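Local structure of uncharacterized peroxidase-related protein (Silicibacter sp., 2PFX) at residues V147-G152 and R156-I161. The protein is uncharacterized but, as a peroxidase-related member of the AhpD-like carboxymuconolactone decarboxylase family, probably acts as an oxidoreductase. Sequence-based numbering, arbitrary orientation. Where two conformers were deposited one is given.
Sequences VLRSHG and RDIWDI. With ACT (acetate ion), chain C.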
loop_
_atom_site.group_PDB
_atom_site.type_symbol
_atom_site.label_atom_id
_atom_site.label_comp_id
_atom_site.label_asym_id
_atom_site.label_seq_id
_atom_site.Cartn_x
_atom_site.Cartn_y
_atom_site.Cartn_z
ATOM N N VAL A 147 21.181 -4.363 14.062
ATOM C CA VAL A 147 20.954 -5.764 13.677
ATOM C C VAL A 147 22.083 -6.234 12.774
ATOM O O VAL A 147 22.632 -7.328 12.889
ATOM C CB VAL A 147 19.605 -5.990 12.987
ATOM C CG1 VAL A 147 19.538 -7.365 12.356
ATOM C CG2 VAL A 147 18.481 -5.800 14.008
ATOM N N LEU A 148 22.467 -5.389 11.826
ATOM C CA LEU A 148 23.579 -5.724 10.943
ATOM C C LEU A 148 24.881 -5.921 11.707
ATOM O O LEU A 148 25.646 -6.850 11.438
ATOM C CB LEU A 148 23.770 -4.631 9.882
ATOM C CG LEU A 148 22.542 -4.417 8.994
ATOM C CD1 LEU A 148 22.810 -3.239 8.063
ATOM C CD2 LEU A 148 22.186 -5.675 8.231
ATOM N N ARG A 149 25.149 -5.012 12.658
ATOM C CA ARG A 149 26.357 -5.185 13.463
ATOM C C ARG A 149 26.316 -6.460 14.311
ATOM O O ARG A 149 27.369 -7.065 14.538
ATOM C CB ARG A 149 26.577 -4.002 14.395
ATOM C CG ARG A 149 26.757 -2.686 13.640
ATOM C CD ARG A 149 27.262 -1.541 14.499
ATOM N NE ARG A 149 26.193 -0.845 15.189
ATOM C CZ ARG A 149 25.572 0.274 14.906
ATOM N NH1 ARG A 149 25.881 0.994 13.845
ATOM N NH2 ARG A 149 24.618 0.640 15.748
ATOM N N SER A 150 25.123 -6.846 14.737
ATOM C CA SER A 150 24.924 -8.051 15.519
ATOM C C SER A 150 25.212 -9.331 14.763
ATOM O O SER A 150 25.333 -10.454 15.261
ATOM C CB SER A 150 23.457 -8.036 15.997
ATOM O OG SER A 150 23.476 -8.684 17.254
ATOM N N HIS A 151 25.350 -9.200 13.442
ATOM C CA HIS A 151 25.722 -10.342 12.633
ATOM C C HIS A 151 27.027 -10.139 11.862
ATOM O O HIS A 151 27.252 -10.862 10.898
ATOM C CB HIS A 151 24.602 -10.698 11.657
ATOM C CG HIS A 151 23.388 -11.147 12.402
ATOM N ND1 HIS A 151 23.265 -12.444 12.862
ATOM C CD2 HIS A 151 22.273 -10.493 12.757
ATOM C CE1 HIS A 151 22.099 -12.541 13.477
ATOM N NE2 HIS A 151 21.462 -11.372 13.429
ATOM N N GLY A 152 27.865 -9.223 12.332
ATOM C CA GLY A 152 29.242 -9.151 11.942
ATOM C C GLY A 152 29.578 -8.070 10.945
ATOM O O GLY A 152 30.759 -7.974 10.590
ATOM N N ARG A 156 31.543 0.329 7.816
ATOM C CA ARG A 156 31.902 0.427 6.405
ATOM C C ARG A 156 31.046 -0.546 5.614
ATOM O O ARG A 156 30.605 -0.267 4.514
ATOM C CB ARG A 156 33.393 0.160 6.251
ATOM C CG ARG A 156 33.878 -0.029 4.842
ATOM C CD ARG A 156 33.652 1.110 3.837
ATOM N NE ARG A 156 33.589 0.390 2.542
ATOM C CZ ARG A 156 34.621 0.014 1.803
ATOM N NH1 ARG A 156 35.872 0.297 2.126
ATOM N NH2 ARG A 156 34.428 -0.652 0.672
ATOM N N ASP A 157 30.797 -1.724 6.171
ATOM C CA ASP A 157 29.992 -2.716 5.491
ATOM C C ASP A 157 28.558 -2.206 5.289
ATOM O O ASP A 157 27.960 -2.419 4.237
ATOM C CB ASP A 157 29.934 -4.005 6.306
ATOM C CG ASP A 157 31.260 -4.707 6.423
ATOM O OD1 ASP A 157 32.185 -4.377 5.655
ATOM O OD2 ASP A 157 31.362 -5.593 7.297
ATOM N N ILE A 158 28.007 -1.590 6.321
ATOM C CA ILE A 158 26.648 -1.044 6.251
ATOM C C ILE A 158 26.576 0.010 5.158
ATOM O O ILE A 158 25.647 0.066 4.347
ATOM C CB ILE A 158 26.229 -0.481 7.622
ATOM C CG1 ILE A 158 26.303 -1.527 8.731
ATOM C CG2 ILE A 158 24.839 0.122 7.530
ATOM C CD1 ILE A 158 25.773 -1.070 10.077
ATOM N N TRP A 159 27.593 0.865 5.092
ATOM C CA TRP A 159 27.675 1.858 4.022
ATOM C C TRP A 159 27.640 1.212 2.636
ATOM O O TRP A 159 26.956 1.641 1.699
ATOM C CB TRP A 159 28.958 2.675 4.143
ATOM C CG TRP A 159 29.135 3.669 3.039
ATOM C CD1 TRP A 159 29.880 3.553 1.908
ATOM C CD2 TRP A 159 28.513 4.972 2.975
ATOM N NE1 TRP A 159 29.776 4.696 1.140
ATOM C CE2 TRP A 159 28.938 5.576 1.785
ATOM C CE3 TRP A 159 27.648 5.667 3.819
ATOM C CZ2 TRP A 159 28.523 6.852 1.411
ATOM C CZ3 TRP A 159 27.227 6.938 3.466
ATOM C CH2 TRP A 159 27.677 7.508 2.264
ATOM N N ASP A 160 28.424 0.141 2.482
ATOM C CA ASP A 160 28.406 -0.614 1.238
ATOM C C ASP A 160 27.053 -1.240 0.962
ATOM O O ASP A 160 26.595 -1.251 -0.178
ATOM C CB ASP A 160 29.482 -1.694 1.293
ATOM C CG ASP A 160 30.904 -1.181 1.203
ATOM O OD1 ASP A 160 31.036 0.058 1.048
ATOM O OD2 ASP A 160 31.871 -1.990 1.298
ATOM N N ILE A 161 26.388 -1.796 1.979
ATOM C CA ILE A 161 25.078 -2.390 1.707
ATOM C C ILE A 161 24.096 -1.334 1.238
ATOM O O ILE A 161 23.300 -1.487 0.298
ATOM C CB ILE A 161 24.554 -3.133 2.951
ATOM C CG1 ILE A 161 25.346 -4.401 3.307
ATOM C CG2 ILE A 161 23.090 -3.495 2.774
ATOM C CD1 ILE A 161 25.179 -4.791 4.761
HETATM C C ACT C . 26.758 -13.826 12.895
HETATM O O ACT C . 25.654 -14.123 12.454
HETATM O OXT ACT C . 26.876 -13.185 13.923
HETATM C CH3 ACT C . 27.978 -14.238 12.154
#
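L148 and I158 make an apolar helix-to-helix contact across the short loop 151-154 that joins helix 142-150 to helix 155-178. The CD1 branch of L148 lies 3.9 Å from I158 CG1. L148 CD1 is also 4.0 Å from I158 CG2. I158 CG1 sits beside its own backbone N (chi1 -57°), which carries CD1 on to R149. There I158 CD1 meets R149 CG, the aliphatic base of the arginine, at 4.0 Å, and the two side chains cross at about a right angle. In one of its two conformers the R149 chain bends near its end (chi3 -86°), and the guanidinium forms salt bridges with E142 and E146 of its own helix. I161 adds a looser contact, its CD1 4.4 Å from L148 CD1. No hydrogen bond joins the two segments. A Schellman motif closes helix 142-150, with G152 at C-prime on a positive phi; G152 N bonds R149 O at 3.1 Å, and F153 N reaches L148 O. Beyond the apolar contact, H151 ND1 donates to an acetate oxygen, ACT O, at 2.9 Å; the ion is most likely a crystallisation additive. Helix 121-136 packs against both helices, with F129 on L148 and M126 on I161.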